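Local coordinates for Peptidase_M23 domain-containing protein (Enterococcus faecalis, PDB 6SMK), which hydrolyses peptidoglycan as a prophage-encoded zinc D,L-endopeptidase of family M23, the chain here being its catalytic domain, at residues G2-P6 with P126-G131; T38-A44 with G93-V99; S56-E62 with S101-S105; D70-A74 with K116-N120. The protein carries 1 engineered substitution. All blocks are in the same frame, centred on the assembly; numbering follows the deposited sequence.

Contact 1 (G2-P6 with P126-G131)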
loop_
_atom_site.group_PDB
_atom_site.type_symbol
_atom_site.label_atom_id
_atom_site.label_comp_id
_atom_site.label_asym_id
_atom_site.label_seq_id
_atom_site.Cartn_x
_atom_site.Cartn_y
_atom_site.Cartn_z
ATOM N N GLY A 2 11.597 6.353 -9.563
ATOM C CA GLY A 2 10.652 6.112 -8.490
ATOM C C GLY A 2 11.346 5.945 -7.160
ATOM O O GLY A 2 11.716 4.833 -6.785
ATOM N N ALA A 3 11.518 7.053 -6.436
ATOM C CA ALA A 3 12.321 6.996 -5.222
ATOM C C ALA A 3 11.667 6.170 -4.134
ATOM O O ALA A 3 12.354 5.775 -3.187
ATOM C CB ALA A 3 12.607 8.401 -4.693
ATOM N N PHE A 4 10.360 5.908 -4.236
ATOM C CA PHE A 4 9.686 5.053 -3.265
ATOM C C PHE A 4 8.800 4.032 -3.961
ATOM O O PHE A 4 7.810 3.563 -3.391
ATOM C CB PHE A 4 8.892 5.879 -2.251
ATOM C CG PHE A 4 9.762 6.622 -1.296
ATOM C CD1 PHE A 4 10.259 7.869 -1.622
ATOM C CD2 PHE A 4 10.136 6.049 -0.094
ATOM C CE1 PHE A 4 11.090 8.542 -0.750
ATOM C CE2 PHE A 4 10.962 6.725 0.789
ATOM C CZ PHE A 4 11.439 7.968 0.460
ATOM N N ALA A 5 9.162 3.670 -5.188
ATOM C CA ALA A 5 8.488 2.592 -5.879
ATOM C C ALA A 5 8.501 1.332 -5.017
ATOM O O ALA A 5 9.449 1.095 -4.264
ATOM C CB ALA A 5 9.169 2.318 -7.214
ATOM N N PRO A 6 7.451 0.517 -5.096
ATOM C CA PRO A 6 7.442 -0.766 -4.375
ATOM C C PRO A 6 8.288 -1.813 -5.074
ATOM O O PRO A 6 8.321 -1.891 -6.306
ATOM C CB PRO A 6 5.965 -1.170 -4.404
ATOM C CG PRO A 6 5.454 -0.551 -5.683
ATOM C CD PRO A 6 6.209 0.745 -5.856
ATOM N N PRO A 126 3.869 6.178 -7.468
ATOM C CA PRO A 126 5.048 5.597 -6.812
ATOM C C PRO A 126 6.144 5.233 -7.797
ATOM O O PRO A 126 7.330 5.258 -7.440
ATOM C CB PRO A 126 4.476 4.359 -6.110
ATOM C CG PRO A 126 2.999 4.478 -6.211
ATOM C CD PRO A 126 2.730 5.254 -7.443
ATOM N N ASP A 127 5.775 4.918 -9.038
ATOM C CA ASP A 127 6.768 4.611 -10.056
ATOM C C ASP A 127 7.599 5.828 -10.434
ATOM O O ASP A 127 8.767 5.683 -10.794
ATOM C CB ASP A 127 6.091 4.051 -11.307
ATOM C CG ASP A 127 5.601 2.621 -11.133
ATOM O OD1 ASP A 127 6.329 1.780 -10.551
ATOM O OD2 ASP A 127 4.475 2.339 -11.593
ATOM N N THR A 128 7.030 7.028 -10.387
ATOM C CA THR A 128 7.743 8.183 -10.914
ATOM C C THR A 128 8.143 9.204 -9.864
ATOM O O THR A 128 9.195 9.832 -10.019
ATOM C CB THR A 128 6.906 8.878 -11.996
ATOM O OG1 THR A 128 5.745 9.463 -11.402
ATOM C CG2 THR A 128 6.460 7.875 -13.036
ATOM N N TYR A 129 7.355 9.367 -8.797
ATOM C CA TYR A 129 7.632 10.400 -7.804
ATOM C C TYR A 129 9.001 10.183 -7.175
ATOM O O TYR A 129 9.329 9.076 -6.732
ATOM C CB TYR A 129 6.546 10.403 -6.729
ATOM C CG TYR A 129 6.660 11.526 -5.713
ATOM C CD1 TYR A 129 7.342 11.340 -4.518
ATOM C CD2 TYR A 129 6.072 12.768 -5.943
ATOM C CE1 TYR A 129 7.446 12.354 -3.576
ATOM C CE2 TYR A 129 6.171 13.791 -5.013
ATOM C CZ TYR A 129 6.857 13.578 -3.826
ATOM O OH TYR A 129 6.957 14.591 -2.889
ATOM N N GLY A 130 9.801 11.247 -7.147
ATOM C CA GLY A 130 11.163 11.185 -6.664
ATOM C C GLY A 130 12.204 10.907 -7.723
ATOM O O GLY A 130 13.391 10.802 -7.388
ATOM N N GLY A 131 11.804 10.784 -8.986
ATOM C CA GLY A 131 12.731 10.498 -10.064
ATOM C C GLY A 131 12.456 9.154 -10.703
ATOM O O GLY A 131 13.279 8.242 -10.623
#
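Peptide planes are the flat groups through which Gly2-Pro6 meets Pro126-Gly131. The amide nitrogen of Gly2 stands above the carbonyl plane of Gly131, 54° out of it, and bonds that oxygen at 2.7 Å (Gly2 N to Gly131 O), so the approach follows neither lone pair. Ala3 N also donates to Tyr129 O over 3.0 Å. The two prolines, Pro6 and Pro126, make an apolar contact, with CD of Pro6 4.0 Å from CB of Pro126.

Two methyl groups rest against backbone oxygens. Ala5 CB comes within 3.5 Å of Pro126 O, and Ala3 CB lies 3.7 Å from Gly130 O. Both segments bend as they meet, a type I turn running from Gly2 to Ala5 and a type II turn from Thr128 to Gly131. Gly130 sits at the positive phi (92°) that favours glycine, and the second turn is closed by a bond from Gly131 N to Thr128 O of 3.0 Å. The arrangement thus joins the first modelled residues to the last by main-chain bonding between two loops, without a shared strand.

Around this junction, Asp127 forms a salt bridge with Arg14, and the ring of Phe4 meets that of Tyr46. Phe4 and Pro126 both rest on Leu114 of strand 109-116, Pro126 and Asp127 touch Ile32 of strand 28-35, and Phe4 and Tyr129 reach Leu72 of strand 72-82.

Contact 2 (T38-A44 with G93-V99)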
loop_
_atom_site.group_PDB
_atom_site.type_symbol
_atom_site.label_atom_id
_atom_site.label_comp_id
_atom_site.label_asym_id
_atom_site.label_seq_id
_atom_site.Cartn_x
_atom_site.Cartn_y
_atom_site.Cartn_z
ATOM N N THR A 38 -4.228 -14.768 0.177
ATOM C CA THR A 38 -4.508 -14.221 1.499
ATOM C C THR A 38 -3.587 -14.905 2.504
ATOM O O THR A 38 -3.297 -16.101 2.391
ATOM C CB THR A 38 -5.982 -14.403 1.904
ATOM O OG1 THR A 38 -6.256 -15.790 2.081
ATOM C CG2 THR A 38 -6.927 -13.862 0.848
ATOM N N GLY A 39 -3.068 -14.129 3.443
ATOM C CA GLY A 39 -2.206 -14.643 4.471
ATOM C C GLY A 39 -0.731 -14.451 4.193
ATOM O O GLY A 39 0.095 -14.553 5.115
ATOM N N THR A 40 -0.390 -14.197 2.936
ATOM C CA THR A 40 0.969 -13.836 2.598
ATOM C C THR A 40 1.390 -12.619 3.408
ATOM O O THR A 40 0.691 -11.615 3.425
ATOM C CB THR A 40 1.109 -13.547 1.124
ATOM O OG1 THR A 40 0.602 -14.660 0.347
ATOM C CG2 THR A 40 2.555 -13.282 0.804
ATOM N N PRO A 41 2.503 -12.699 4.115
ATOM C CA PRO A 41 2.991 -11.553 4.887
ATOM C C PRO A 41 3.526 -10.445 3.994
ATOM O O PRO A 41 4.280 -10.684 3.053
ATOM C CB PRO A 41 4.099 -12.176 5.728
ATOM C CG PRO A 41 4.523 -13.403 4.977
ATOM C CD PRO A 41 3.306 -13.916 4.327
ATOM N N ILE A 42 3.136 -9.216 4.332
ATOM C CA ILE A 42 3.519 -8.024 3.579
ATOM C C ILE A 42 4.778 -7.444 4.216
ATOM O O ILE A 42 4.687 -6.862 5.307
ATOM C CB ILE A 42 2.427 -6.948 3.627
ATOM C CG1 ILE A 42 1.088 -7.430 3.059
ATOM C CG2 ILE A 42 2.921 -5.670 2.983
ATOM C CD1 ILE A 42 0.863 -7.048 1.667
ATOM N N PRO A 43 5.927 -7.485 3.551
ATOM C CA PRO A 43 7.107 -6.819 4.106
ATOM C C PRO A 43 7.169 -5.361 3.673
ATOM O O PRO A 43 6.915 -5.013 2.517
ATOM C CB PRO A 43 8.257 -7.645 3.522
ATOM C CG PRO A 43 7.716 -8.186 2.233
ATOM C CD PRO A 43 6.243 -8.305 2.375
ATOM N N ALA A 44 7.466 -4.494 4.644
ATOM C CA ALA A 44 7.515 -3.061 4.397
ATOM C C ALA A 44 8.613 -2.733 3.395
ATOM O O ALA A 44 9.744 -3.216 3.514
ATOM C CB ALA A 44 7.761 -2.313 5.697
ATOM N N GLY A 93 11.322 -4.639 5.050
ATOM C CA GLY A 93 11.311 -6.069 5.180
ATOM C C GLY A 93 10.706 -6.566 6.462
ATOM O O GLY A 93 10.515 -7.777 6.611
ATOM N N GLN A 94 10.418 -5.679 7.399
ATOM C CA GLN A 94 9.595 -6.057 8.529
ATOM C C GLN A 94 8.179 -6.314 8.033
ATOM O O GLN A 94 7.665 -5.586 7.181
ATOM C CB GLN A 94 9.623 -4.951 9.577
ATOM C CG GLN A 94 9.013 -5.310 10.898
ATOM C CD GLN A 94 9.178 -4.203 11.900
ATOM O OE1 GLN A 94 10.065 -3.352 11.762
ATOM N NE2 GLN A 94 8.321 -4.195 12.916
ATOM N N ILE A 95 7.555 -7.370 8.542
ATOM C CA ILE A 95 6.223 -7.741 8.079
ATOM C C ILE A 95 5.197 -6.872 8.796
ATOM O O ILE A 95 5.068 -6.934 10.024
ATOM C CB ILE A 95 5.943 -9.234 8.306
ATOM C CG1 ILE A 95 6.385 -10.060 7.102
ATOM C CG2 ILE A 95 4.454 -9.460 8.424
ATOM C CD1 ILE A 95 7.754 -9.816 6.631
ATOM N N VAL A 96 4.456 -6.066 8.026
ATOM C CA VAL A 96 3.468 -5.141 8.580
ATOM C C VAL A 96 2.042 -5.690 8.581
ATOM O O VAL A 96 1.156 -5.070 9.193
ATOM C CB VAL A 96 3.488 -3.795 7.821
ATOM C CG1 VAL A 96 4.900 -3.259 7.749
ATOM C CG2 VAL A 96 2.907 -3.958 6.413
ATOM N N GLY A 97 1.790 -6.813 7.920
ATOM C CA GLY A 97 0.437 -7.324 7.790
ATOM C C GLY A 97 0.438 -8.572 6.936
ATOM O O GLY A 97 1.496 -9.086 6.544
ATOM N N ASP A 98 -0.775 -9.068 6.665
ATOM C CA ASP A 98 -1.009 -10.241 5.825
ATOM C C ASP A 98 -1.937 -9.850 4.680
ATOM O O ASP A 98 -2.886 -9.081 4.873
ATOM C CB ASP A 98 -1.634 -11.412 6.616
ATOM C CG ASP A 98 -0.739 -11.924 7.744
ATOM O OD1 ASP A 98 0.472 -11.626 7.746
ATOM O OD2 ASP A 98 -1.251 -12.642 8.635
ATOM N N VAL A 99 -1.673 -10.389 3.485
ATOM C CA VAL A 99 -2.515 -10.072 2.336
ATOM C C VAL A 99 -3.964 -10.432 2.640
ATOM O O VAL A 99 -4.258 -11.444 3.288
ATOM C CB VAL A 99 -2.031 -10.813 1.076
ATOM C CG1 VAL A 99 -3.104 -10.783 -0.035
ATOM C CG2 VAL A 99 -0.716 -10.259 0.574
#
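Ile42 and Val99 meet because each turns a branch beside its own backbone nitrogen: CG1 of Ile42 lies opposite the carbonyl carbon (chi1 -59°) and carries CD1 to 3.7 Å from CG2 of Val99, the two side chains crossing at about a right angle. The other branch of Ile42, CG2, is anti to N and reaches Val96 CG2 at 3.8 Å. Val96 uses its second methyl as well, CG1 lying 3.6 Å from Ala44 CB.

Pro41, Pro43, Ile95 and Asp98 occupy the other face of the ladder. There Ile95 spans both prolines, its CD1 lying 3.8 Å from Pro43 CB while its CG1 packs on Pro41. The prolines fall in non-hydrogen-bonded pairs, where this partner strand asks for no N-H.

Six main-chain bonds tie the two segments; the strands within them run antiparallel, their directions differing by 141°. Ile42 gives its N to Gly97 O and takes Val96 N on its own O, each bond 2.8 Å long. Two steps separate Pro41 from Pro43, but three separate their partners Asp98 and Ile95, so the second strand holds an extra residue opposite Ile42: a beta bulge.

Strand 95-99 pairs on its other edge with strand 72-82, and Asp98 forms a salt bridge with Arg83, just after that strand. Thr40, Ile42 and Val99 pack against Phe12 from a loop, and Ile42 also touches Tyr76.

Contact 3 (S56-E62 with S101-S105)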
loop_
_atom_site.group_PDB
_atom_site.type_symbol
_atom_site.label_atom_id
_atom_site.label_comp_id
_atom_site.label_asym_id
_atom_site.label_seq_id
_atom_site.Cartn_x
_atom_site.Cartn_y
_atom_site.Cartn_z
ATOM N N SER A 56 -11.573 -1.014 8.279
ATOM C CA SER A 56 -12.878 -0.681 7.738
ATOM C C SER A 56 -13.217 -1.717 6.686
ATOM O O SER A 56 -12.390 -2.553 6.320
ATOM C CB SER A 56 -12.909 0.729 7.141
ATOM O OG SER A 56 -11.896 0.890 6.161
ATOM N N SER A 57 -14.459 -1.669 6.215
ATOM C CA SER A 57 -14.886 -2.493 5.097
ATOM C C SER A 57 -15.007 -1.688 3.815
ATOM O O SER A 57 -15.740 -2.077 2.907
ATOM C CB SER A 57 -16.199 -3.181 5.443
ATOM O OG SER A 57 -16.976 -2.334 6.260
ATOM N N ILE A 58 -14.259 -0.596 3.714
ATOM C CA ILE A 58 -14.437 0.413 2.682
ATOM C C ILE A 58 -13.087 0.708 2.043
ATOM O O ILE A 58 -12.064 0.784 2.735
ATOM C CB ILE A 58 -15.067 1.683 3.285
ATOM C CG1 ILE A 58 -16.536 1.420 3.596
ATOM C CG2 ILE A 58 -14.899 2.883 2.370
ATOM C CD1 ILE A 58 -17.292 2.665 3.947
ATOM N N GLY A 59 -13.091 0.866 0.716
ATOM C CA GLY A 59 -11.883 1.157 -0.033
ATOM C C GLY A 59 -10.724 0.278 0.380
ATOM O O GLY A 59 -10.790 -0.947 0.245
ATOM N N LEU A 60 -9.675 0.879 0.936
ATOM C CA LEU A 60 -8.495 0.094 1.292
ATOM C C LEU A 60 -8.727 -0.846 2.467
ATOM O O LEU A 60 -7.841 -1.661 2.757
ATOM C CB LEU A 60 -7.317 1.008 1.619
ATOM C CG LEU A 60 -6.805 1.884 0.486
ATOM C CD1 LEU A 60 -5.525 2.573 0.910
ATOM C CD2 LEU A 60 -6.612 1.040 -0.751
ATOM N N GLY A 61 -9.871 -0.749 3.148
ATOM C CA GLY A 61 -10.178 -1.706 4.198
ATOM C C GLY A 61 -9.129 -1.682 5.289
ATOM O O GLY A 61 -8.812 -0.625 5.847
ATOM N N GLU A 62 -8.571 -2.854 5.599
ATOM C CA GLU A 62 -7.530 -2.962 6.617
ATOM C C GLU A 62 -6.220 -2.472 6.028
ATOM O O GLU A 62 -5.673 -3.109 5.122
ATOM C CB GLU A 62 -7.392 -4.400 7.096
ATOM C CG GLU A 62 -8.701 -5.086 7.347
ATOM C CD GLU A 62 -9.159 -4.958 8.775
ATOM O OE1 GLU A 62 -8.298 -4.864 9.683
ATOM O OE2 GLU A 62 -10.393 -4.937 8.985
ATOM N N SER A 101 -8.380 -9.402 1.243
ATOM C CA SER A 101 -9.236 -8.768 0.254
ATOM C C SER A 101 -10.165 -7.780 0.933
ATOM O O SER A 101 -11.270 -7.524 0.444
ATOM C CB SER A 101 -10.017 -9.807 -0.550
ATOM O OG SER A 101 -10.355 -10.916 0.259
ATOM N N SER A 102 -9.701 -7.205 2.045
ATOM C CA SER A 102 -10.526 -6.321 2.861
ATOM C C SER A 102 -10.869 -5.058 2.099
ATOM O O SER A 102 -10.093 -4.555 1.286
ATOM C CB SER A 102 -9.831 -5.937 4.170
ATOM O OG SER A 102 -8.451 -5.677 3.983
ATOM N N GLY A 103 -12.040 -4.540 2.383
ATOM C CA GLY A 103 -12.448 -3.345 1.701
ATOM C C GLY A 103 -12.853 -3.666 0.277
ATOM O O GLY A 103 -13.407 -4.730 -0.028
ATOM N N TRP A 104 -12.538 -2.731 -0.606
ATOM C CA TRP A 104 -13.080 -2.727 -1.957
ATOM C C TRP A 104 -12.047 -3.297 -2.927
ATOM O O TRP A 104 -11.506 -2.610 -3.792
ATOM C CB TRP A 104 -13.508 -1.313 -2.324
ATOM C CG TRP A 104 -14.767 -0.897 -1.625
ATOM C CD1 TRP A 104 -15.557 -1.678 -0.840
ATOM C CD2 TRP A 104 -15.394 0.385 -1.671
ATOM N NE1 TRP A 104 -16.643 -0.967 -0.396
ATOM C CE2 TRP A 104 -16.566 0.306 -0.892
ATOM C CE3 TRP A 104 -15.087 1.589 -2.300
ATOM C CZ2 TRP A 104 -17.430 1.388 -0.724
ATOM C CZ3 TRP A 104 -15.949 2.670 -2.129
ATOM C CH2 TRP A 104 -17.102 2.559 -1.348
ATOM N N SER A 105 -11.760 -4.588 -2.735
ATOM C CA SER A 105 -10.838 -5.342 -3.575
ATOM C C SER A 105 -11.521 -6.614 -4.025
ATOM O O SER A 105 -12.114 -7.322 -3.206
ATOM C CB SER A 105 -9.535 -5.697 -2.851
ATOM O OG SER A 105 -8.527 -6.135 -3.758
#
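Trp104 lies against Ser57-Gly59, and its atoms, from CB outward, meet mostly main chain. CB is 3.7 Å from Gly59 CA. At the ring, CG and CD2 pass beneath Gly59 N, which stands 3.3 Å above the indole plane. Farther out, Ile58 CA sits over the same face as a CH-pi contact, 4.1 Å from the centroid of the five-membered ring and 13° off its normal. NE1 approaches Ser57 O obliquely at 3.6 Å, while on the benzo side CZ2 faces Ile58 CG2 at 4.3 Å.

The backbone fixes the root of this side chain: Trp104 N donates to a lone pair of Gly59 O in the carbonyl plane, over 2.6 Å and at 173°. Ile58 to Gly61 form a type II' turn, and Trp104 is the centre of an inverse gamma turn, so two loops of the M23 catalytic domain meet turn against turn. From the first of them Leu60 reaches out to pack on the zinc ligand His111.

At the opposite end of the contact, Glu62 N forms a weak bond with Ser102 OG, whose position is less certain; that hydroxyl is also bonded to Met79 O. Glu62 CG packs alongside Ser102 CB, while Glu62 OE1 is hydrogen-bonded to Ser55 OG.

Contact 4 (D70-A74 with K116-N120)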
loop_
_atom_site.group_PDB
_atom_site.type_symbol
_atom_site.label_atom_id
_atom_site.label_comp_id
_atom_site.label_asym_id
_atom_site.label_seq_id
_atom_site.Cartn_x
_atom_site.Cartn_y
_atom_site.Cartn_z
ATOM N N ASP A 70 10.057 12.983 4.564
ATOM C CA ASP A 70 9.617 14.195 5.246
ATOM C C ASP A 70 8.171 14.548 4.920
ATOM O O ASP A 70 7.455 15.077 5.780
ATOM C CB ASP A 70 10.523 15.369 4.888
ATOM C CG ASP A 70 10.062 16.659 5.512
ATOM O OD1 ASP A 70 9.656 16.615 6.700
ATOM O OD2 ASP A 70 10.104 17.701 4.817
ATOM N N ASN A 71 7.724 14.260 3.699
ATOM C CA ASN A 71 6.373 14.595 3.252
ATOM C C ASN A 71 5.827 13.488 2.355
ATOM O O ASN A 71 5.350 13.730 1.244
ATOM C CB ASN A 71 6.364 15.940 2.529
ATOM C CG ASN A 71 4.970 16.405 2.169
ATOM O OD1 ASN A 71 4.006 16.072 2.841
ATOM N ND2 ASN A 71 4.861 17.183 1.100
ATOM N N LEU A 72 5.885 12.250 2.841
ATOM C CA LEU A 72 5.482 11.110 2.030
ATOM C C LEU A 72 5.115 9.951 2.936
ATOM O O LEU A 72 5.868 9.617 3.861
ATOM C CB LEU A 72 6.601 10.693 1.080
ATOM C CG LEU A 72 6.115 10.045 -0.201
ATOM C CD1 LEU A 72 5.080 10.933 -0.847
ATOM C CD2 LEU A 72 7.289 9.846 -1.120
ATOM N N TRP A 73 3.960 9.351 2.664
ATOM C CA TRP A 73 3.435 8.231 3.431
ATOM C C TRP A 73 3.173 7.077 2.480
ATOM O O TRP A 73 2.551 7.268 1.429
ATOM C CB TRP A 73 2.145 8.611 4.159
ATOM C CG TRP A 73 2.374 9.462 5.365
ATOM C CD1 TRP A 73 2.289 9.074 6.670
ATOM C CD2 TRP A 73 2.722 10.851 5.380
ATOM N NE1 TRP A 73 2.567 10.137 7.499
ATOM C CE2 TRP A 73 2.840 11.235 6.729
ATOM C CE3 TRP A 73 2.951 11.807 4.384
ATOM C CZ2 TRP A 73 3.186 12.528 7.103
ATOM C CZ3 TRP A 73 3.295 13.090 4.761
ATOM C CH2 TRP A 73 3.402 13.440 6.106
ATOM N N ALA A 74 3.654 5.891 2.843
ATOM C CA ALA A 74 3.371 4.670 2.103
ATOM C C ALA A 74 2.211 3.942 2.772
ATOM O O ALA A 74 2.244 3.691 3.981
ATOM C CB ALA A 74 4.606 3.768 2.038
ATOM N N LYS A 116 1.306 12.125 -0.407
ATOM C CA LYS A 116 2.028 13.306 0.046
ATOM C C LYS A 116 1.090 14.192 0.853
ATOM O O LYS A 116 -0.131 14.166 0.672
ATOM C CB LYS A 116 2.620 14.103 -1.127
ATOM C CG LYS A 116 1.615 14.447 -2.238
ATOM C CD LYS A 116 1.987 15.708 -3.058
ATOM C CE LYS A 116 3.352 15.589 -3.752
ATOM N NZ LYS A 116 3.657 16.759 -4.642
ATOM N N GLY A 117 1.668 14.968 1.758
ATOM C CA GLY A 117 0.893 15.877 2.567
ATOM C C GLY A 117 0.327 15.282 3.834
ATOM O O GLY A 117 -0.158 16.028 4.686
ATOM N N GLY A 118 0.378 13.972 3.994
ATOM C CA GLY A 118 -0.131 13.355 5.188
ATOM C C GLY A 118 -0.645 11.967 4.891
ATOM O O GLY A 118 -0.793 11.569 3.733
ATOM N N PRO A 119 -0.927 11.202 5.944
ATOM C CA PRO A 119 -1.440 9.833 5.746
ATOM C C PRO A 119 -2.768 9.763 5.003
ATOM O O PRO A 119 -3.071 8.726 4.406
ATOM C CB PRO A 119 -1.567 9.305 7.181
ATOM C CG PRO A 119 -1.626 10.556 8.048
ATOM C CD PRO A 119 -0.727 11.525 7.364
ATOM N N ASN A 120 -3.585 10.815 5.033
ATOM C CA ASN A 120 -4.778 10.878 4.197
ATOM C C ASN A 120 -4.609 11.871 3.054
ATOM O O ASN A 120 -5.597 12.323 2.476
ATOM C CB ASN A 120 -6.011 11.228 5.032
ATOM C CG ASN A 120 -5.900 12.600 5.694
ATOM O OD1 ASN A 120 -4.930 13.336 5.478
ATOM N ND2 ASN A 120 -6.902 12.953 6.504
#
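Asn71 makes the polar link to Lys116-Asn120: its OD1 accepts Gly117 N at 2.8 Å. The nitrogen stands 40° out of the amide plane, so the bond misses the lone pairs. With CG anti to the backbone N (chi1 -174°), the side-chain amide extends toward Gly117. The backbone oxygen of the same residue receives a CA-H...O contact from Lys116, 3.6 Å from Asn71 O to Lys116 CA.

Leu72 follows, pointing away at its root but bringing CD1 back to within 4.0 Å of Lys116 CA.

Trp73 turns its indole to the glycine-proline step. Gly118 CA lies over the six-membered ring, 3.5 Å from the centroid and 12° off the normal. On the same face Pro119 CD lies 3.7 Å from the centroid of the five-membered ring, so two CH-pi contacts span the bicyclic system. Trp73 and Pro119 run side by side in the same direction. Glycine at Gly118 is called for by its own backbone angles rather than by the ring. The indole NE1 is bonded to Asp51 on strand 48-54.

The loop leading from strand 109-116 to strand 122-124 thus folds over a tryptophan of the adjoining strand 72-82, an aromatic CH-pi packing of a hairpin connection in the antiparallel sheet of the M23 domain.

How the contacts relate
Contacts 1 and 4 are continuous: Tyr129 CE1 meets Leu72 CD2 at 3.5 Å and Phe4 CD1 reaches the same Leu72 CD2 at 3.6 Å, so the paired termini pack on Leu72. Contact 2 lies on the other side of the chain's centre from contact 4, but strands 95-99 and 72-82 are neighbours in one sheet. Contacts 2 and 3 adjoin in sequence, with centres 16 Å apart. Contact 3 is nearest the active site, the side chain of Leu60 being about 5 Å from the zinc bound by His29, Asp33 and His111; the side chains of Pro126 and Ile42 are about 10 Å and 12 Å from it.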